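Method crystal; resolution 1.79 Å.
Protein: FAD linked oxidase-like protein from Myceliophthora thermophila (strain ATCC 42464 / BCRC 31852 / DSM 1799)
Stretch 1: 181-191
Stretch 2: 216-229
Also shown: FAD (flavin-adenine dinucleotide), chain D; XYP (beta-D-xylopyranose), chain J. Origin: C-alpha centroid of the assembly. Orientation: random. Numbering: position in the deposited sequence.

Stretch 1, residues 181-191: DWITSADVVLA
Stretch 2 216-229: NFGIVASFRFKTFA

Paired strands pack best where bumps meet hollows, and this FAD-linked oxidase-like protein illustrates the principle, burying 990 Å² between its two stretches, with Trp-182 and Arg-224 the most covered (125 and 112 Å²). Strand 183-189 runs antiparallel to strand 219-225 at 141°, pairing Ile-183 with Phe-225, Ala-186 with Phe-223 and Val-189 with Ile-219. Two bulges shift the register: the CA-to-CB bond of Thr-184 (phi/psi -104/-28) points toward the partner strand, its CG2 3.6 Å from Arg-224 CB, and Ala-221 (-100/-17) takes up the second. At each, one carbonyl serves two amides: Arg-224 O accepts from Thr-184 N (2.9 Å) and weakly from Ser-185 N (3.4 Å), Asp-187 O from Ala-221 N (2.7 Å) and weakly from Ser-222 N (3.5 Å). Val-189 N donates to Ile-219 O (2.8 Å) and Ile-219 N to Val-189 O (2.9 Å), ending the ladder.

On one face, Ile-183 (m, t) sets CG1 3.4 Å from Phe-225 CE1 and CD1 at the ring edge of Phe-223, while small Ala-186 leaves room for Val-220 CG1, 3.9 Å from Ala-186 CB. On the other, Arg-224 curls (chi1 -97°, between wells; chi2, chi3 both p), so NE donates to Ser-185 OG (2.8 Å) and NH2 bridges to Asp-187 OD1 (3.0 Å). Gly-218 (156/-179) must lack a side chain: a CB would strike Val-188 CG1 and Val-189 O. Finally, the edge of Phe-228 (chi1 p) meets one face of Trp-182 (chi1 m, chi2 86°), the centroids of the Phe-228 ring and the Trp-182 six-membered ring 5.4 Å apart, planes at 63°, with xylose over the opposite face.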

# COMPACT_ATOMS: atom_id res chain seq x y z
N ASP A 181 0.03 10.40 -4.65
CA ASP A 181 -0.42 11.71 -5.14
C ASP A 181 0.24 12.90 -4.49
O ASP A 181 0.10 14.04 -4.96
CB ASP A 181 -1.93 11.81 -4.97
CG ASP A 181 -2.66 10.77 -5.80
OD1 ASP A 181 -2.20 10.53 -6.93
OD2 ASP A 181 -3.68 10.21 -5.32
N TRP A 182 0.97 12.66 -3.41
CA TRP A 182 1.64 13.76 -2.71
C TRP A 182 3.12 13.83 -3.06
O TRP A 182 3.81 14.77 -2.65
CB TRP A 182 1.36 13.64 -1.21
CG TRP A 182 -0.04 13.89 -1.03
CD1 TRP A 182 -1.04 12.99 -1.13
CD2 TRP A 182 -0.65 15.16 -0.86
NE1 TRP A 182 -2.25 13.62 -1.01
CE2 TRP A 182 -2.04 14.96 -0.83
CE3 TRP A 182 -0.15 16.47 -0.72
CZ2 TRP A 182 -2.94 15.99 -0.64
CZ3 TRP A 182 -1.04 17.49 -0.54
CH2 TRP A 182 -2.42 17.25 -0.50
N ILE A 183 3.59 12.88 -3.86
CA ILE A 183 4.96 12.95 -4.33
C ILE A 183 5.08 14.09 -5.34
O ILE A 183 4.33 14.14 -6.32
CB ILE A 183 5.43 11.64 -4.98
CG1 ILE A 183 5.36 10.49 -3.97
CG2 ILE A 183 6.84 11.82 -5.52
CD1 ILE A 183 5.62 9.12 -4.58
N THR A 184 6.00 15.01 -5.09
CA THR A 184 6.27 16.08 -6.06
C THR A 184 7.57 15.83 -6.83
O THR A 184 7.72 16.29 -7.96
CB THR A 184 6.26 17.48 -5.41
OG1 THR A 184 6.35 18.47 -6.43
CG2 THR A 184 7.41 17.65 -4.47
N SER A 185 8.52 15.13 -6.22
CA SER A 185 9.72 14.72 -6.92
C SER A 185 10.41 13.58 -6.18
O SER A 185 10.14 13.33 -5.00
CB SER A 185 10.69 15.89 -7.13
OG SER A 185 11.29 16.29 -5.91
N ALA A 186 11.31 12.90 -6.87
CA ALA A 186 12.06 11.80 -6.29
C ALA A 186 13.44 11.77 -6.92
O ALA A 186 13.56 11.98 -8.13
CB ALA A 186 11.37 10.48 -6.54
N ASP A 187 14.46 11.51 -6.11
CA ASP A 187 15.78 11.22 -6.62
C ASP A 187 15.91 9.71 -6.71
O ASP A 187 15.56 9.00 -5.76
CB ASP A 187 16.86 11.78 -5.71
CG ASP A 187 16.80 13.29 -5.58
OD1 ASP A 187 16.28 13.97 -6.50
OD2 ASP A 187 17.23 13.78 -4.54
N VAL A 188 16.40 9.21 -7.83
CA VAL A 188 16.39 7.80 -8.11
C VAL A 188 17.75 7.32 -8.55
O VAL A 188 18.41 7.98 -9.35
CB VAL A 188 15.37 7.47 -9.24
CG1 VAL A 188 15.16 5.96 -9.34
CG2 VAL A 188 14.06 8.21 -9.00
N VAL A 189 18.16 6.19 -8.00
CA VAL A 189 19.35 5.47 -8.44
C VAL A 189 18.91 4.42 -9.44
O VAL A 189 18.16 3.51 -9.09
CB VAL A 189 20.05 4.77 -7.26
CG1 VAL A 189 21.29 4.01 -7.72
CG2 VAL A 189 20.41 5.81 -6.21
N LEU A 190 19.36 4.56 -10.68
CA LEU A 190 19.01 3.61 -11.73
C LEU A 190 19.88 2.35 -11.69
O LEU A 190 20.87 2.30 -10.98
CB LEU A 190 19.13 4.28 -13.09
CG LEU A 190 18.30 5.55 -13.28
CD1 LEU A 190 18.54 6.13 -14.67
CD2 LEU A 190 16.84 5.29 -13.08
N ALA A 191 19.49 1.36 -12.49
CA ALA A 191 20.14 0.06 -12.49
C ALA A 191 21.63 0.13 -12.77
O ALA A 191 22.37 -0.71 -12.27
CB ALA A 191 19.46 -0.87 -13.50
N ASN A 216 9.93 -1.09 -9.77
CA ASN A 216 10.47 -1.71 -10.97
C ASN A 216 11.54 -0.89 -11.68
O ASN A 216 12.17 -1.40 -12.60
CB ASN A 216 9.34 -1.96 -11.96
CG ASN A 216 8.37 -3.00 -11.47
OD1 ASN A 216 8.70 -4.18 -11.47
ND2 ASN A 216 7.19 -2.58 -11.03
N PHE A 217 11.73 0.37 -11.28
CA PHE A 217 12.52 1.29 -12.09
C PHE A 217 13.81 1.85 -11.51
O PHE A 217 14.55 2.50 -12.23
CB PHE A 217 11.62 2.42 -12.58
CG PHE A 217 10.45 1.91 -13.33
CD1 PHE A 217 10.59 1.52 -14.65
CD2 PHE A 217 9.23 1.73 -12.71
CE1 PHE A 217 9.52 1.01 -15.35
CE2 PHE A 217 8.16 1.22 -13.41
CZ PHE A 217 8.30 0.87 -14.73
N GLY A 218 14.09 1.57 -10.24
CA GLY A 218 15.28 2.10 -9.60
C GLY A 218 15.04 2.12 -8.11
O GLY A 218 14.00 1.66 -7.65
N ILE A 219 16.01 2.58 -7.35
CA ILE A 219 15.81 2.76 -5.93
C ILE A 219 15.65 4.25 -5.71
O ILE A 219 16.55 5.02 -6.01
CB ILE A 219 17.01 2.21 -5.13
CG1 ILE A 219 17.14 0.71 -5.39
CG2 ILE A 219 16.82 2.49 -3.65
CD1 ILE A 219 18.22 0.04 -4.56
N VAL A 220 14.49 4.64 -5.23
CA VAL A 220 14.26 6.03 -4.84
C VAL A 220 15.09 6.30 -3.59
O VAL A 220 14.96 5.60 -2.59
CB VAL A 220 12.77 6.29 -4.58
CG1 VAL A 220 12.57 7.70 -4.04
CG2 VAL A 220 11.98 6.11 -5.85
N ALA A 221 15.98 7.28 -3.69
CA ALA A 221 16.90 7.63 -2.62
C ALA A 221 16.44 8.82 -1.81
O ALA A 221 16.94 9.04 -0.72
CB ALA A 221 18.29 7.89 -3.18
N SER A 222 15.50 9.59 -2.35
CA SER A 222 14.92 10.69 -1.61
C SER A 222 13.59 11.00 -2.26
O SER A 222 13.49 10.94 -3.49
CB SER A 222 15.81 11.93 -1.64
OG SER A 222 15.26 12.95 -0.81
N PHE A 223 12.59 11.27 -1.43
CA PHE A 223 11.28 11.76 -1.86
C PHE A 223 11.12 13.21 -1.45
O PHE A 223 11.59 13.60 -0.39
CB PHE A 223 10.14 11.01 -1.14
CG PHE A 223 9.99 9.58 -1.53
CD1 PHE A 223 10.73 8.60 -0.90
CD2 PHE A 223 9.12 9.20 -2.54
CE1 PHE A 223 10.59 7.28 -1.25
CE2 PHE A 223 8.97 7.87 -2.90
CZ PHE A 223 9.70 6.90 -2.26
N ARG A 224 10.42 14.00 -2.26
CA ARG A 224 9.82 15.25 -1.78
C ARG A 224 8.33 15.10 -1.86
O ARG A 224 7.79 14.68 -2.89
CB ARG A 224 10.21 16.48 -2.61
CG ARG A 224 11.34 17.28 -2.03
CD ARG A 224 12.63 16.54 -2.22
NE ARG A 224 12.72 16.00 -3.57
CZ ARG A 224 13.66 15.14 -3.97
NH1 ARG A 224 14.65 14.77 -3.14
NH2 ARG A 224 13.64 14.70 -5.23
N PHE A 225 7.67 15.45 -0.77
CA PHE A 225 6.24 15.37 -0.68
C PHE A 225 5.69 16.75 -0.46
O PHE A 225 6.16 17.48 0.41
CB PHE A 225 5.84 14.48 0.50
CG PHE A 225 5.93 13.00 0.22
CD1 PHE A 225 4.85 12.31 -0.33
CD2 PHE A 225 7.07 12.31 0.53
CE1 PHE A 225 4.93 10.95 -0.58
CE2 PHE A 225 7.16 10.95 0.28
CZ PHE A 225 6.09 10.27 -0.27
N LYS A 226 4.68 17.12 -1.24
CA LYS A 226 3.79 18.20 -0.86
C LYS A 226 2.99 17.77 0.38
O LYS A 226 2.87 16.58 0.70
CB LYS A 226 2.84 18.53 -2.00
CG LYS A 226 3.46 19.41 -3.07
CD LYS A 226 2.60 19.51 -4.33
CE LYS A 226 3.18 20.54 -5.29
NZ LYS A 226 2.58 20.46 -6.67
N THR A 227 2.43 18.77 1.07
CA THR A 227 1.63 18.50 2.24
C THR A 227 0.39 19.39 2.23
O THR A 227 0.36 20.41 1.55
CB THR A 227 2.41 18.78 3.53
OG1 THR A 227 2.73 20.19 3.63
CG2 THR A 227 3.67 17.96 3.59
N PHE A 228 -0.60 19.00 3.02
CA PHE A 228 -1.74 19.87 3.32
C PHE A 228 -1.67 20.25 4.80
O PHE A 228 -0.99 19.60 5.58
CB PHE A 228 -3.07 19.21 2.97
CG PHE A 228 -3.33 17.89 3.65
CD1 PHE A 228 -3.93 17.84 4.91
CD2 PHE A 228 -3.01 16.68 3.02
CE1 PHE A 228 -4.19 16.62 5.52
CE2 PHE A 228 -3.26 15.46 3.62
CZ PHE A 228 -3.85 15.43 4.88
N ALA A 229 -2.33 21.35 5.16
CA ALA A 229 -2.45 21.72 6.57
C ALA A 229 -3.32 20.66 7.26
O ALA A 229 -4.43 20.40 6.83
CB ALA A 229 -3.10 23.09 6.72
PA FAD D . 8.93 -3.09 1.43
O1A FAD D . 10.19 -2.52 2.01
O2A FAD D . 8.69 -4.56 1.64
O5B FAD D . 8.79 -2.67 -0.08
C5B FAD D . 7.67 -3.02 -0.91
C4B FAD D . 8.07 -2.93 -2.36
O4B FAD D . 8.48 -1.60 -2.66
C3B FAD D . 9.25 -3.83 -2.71
O3B FAD D . 9.14 -4.25 -4.05
C2B FAD D . 10.43 -2.90 -2.58
O2B FAD D . 11.58 -3.34 -3.29
C1B FAD D . 9.85 -1.60 -3.08
N9A FAD D . 10.56 -0.46 -2.50
C8A FAD D . 10.76 -0.17 -1.22
N7A FAD D . 11.49 0.97 -1.10
C5A FAD D . 11.73 1.38 -2.34
C6A FAD D . 12.46 2.50 -2.93
N6A FAD D . 13.03 3.38 -2.07
N1A FAD D . 12.52 2.57 -4.27
C2A FAD D . 11.93 1.69 -5.09
N3A FAD D . 11.23 0.63 -4.61
C4A FAD D . 11.12 0.45 -3.26
N1 FAD D . -1.34 -0.23 2.37
C2 FAD D . -2.29 0.73 2.11
O2 FAD D . -2.46 1.12 0.93
N3 FAD D . -3.02 1.27 3.12
C4 FAD D . -2.85 0.92 4.42
O4 FAD D . -3.52 1.42 5.37
C4X FAD D . -1.85 -0.11 4.77
N5 FAD D . -1.61 -0.53 6.05
C5X FAD D . -0.65 -1.47 6.37
C6 FAD D . -0.39 -1.88 7.68
C7 FAD D . 0.58 -2.85 7.94
C7M FAD D . 0.81 -3.27 9.37
C8 FAD D . 1.41 -3.44 6.83
C8M FAD D . 2.52 -4.45 7.09
C9 FAD D . 1.14 -3.02 5.53
C9A FAD D . 0.14 -2.07 5.25
N10 FAD D . -0.15 -1.64 3.93
C10 FAD D . -1.11 -0.68 3.63
C1' FAD D . 0.56 -2.18 2.77
C2' FAD D . 1.75 -1.35 2.40
O2' FAD D . 1.27 -0.20 1.70
C3' FAD D . 2.57 -2.20 1.44
O3' FAD D . 2.95 -3.44 2.05
C4' FAD D . 3.82 -1.41 1.05
O4' FAD D . 4.21 -1.78 -0.28
C5' FAD D . 4.92 -1.66 2.06
O5' FAD D . 5.93 -0.67 1.92
P FAD D . 7.31 -0.94 2.63
O1P FAD D . 8.34 0.07 2.24
O2P FAD D . 7.09 -1.15 4.10
O3P FAD D . 7.64 -2.42 2.11
O1 XYP J . -6.72 16.69 -3.57
C1 XYP J . -5.60 16.49 -4.45
C2 XYP J . -4.51 17.53 -4.15
C3 XYP J . -3.23 17.25 -4.93
C4 XYP J . -2.85 15.77 -4.81
C5 XYP J . -4.03 14.87 -5.15
O2 XYP J . -5.03 18.82 -4.49
O3 XYP J . -2.15 18.07 -4.46
O4 XYP J . -1.75 15.50 -5.69
O5 XYP J . -5.10 15.17 -4.26
O HOH W 1 3.51 18.24 -7.83
O HOH W 2 16.89 1.49 -13.50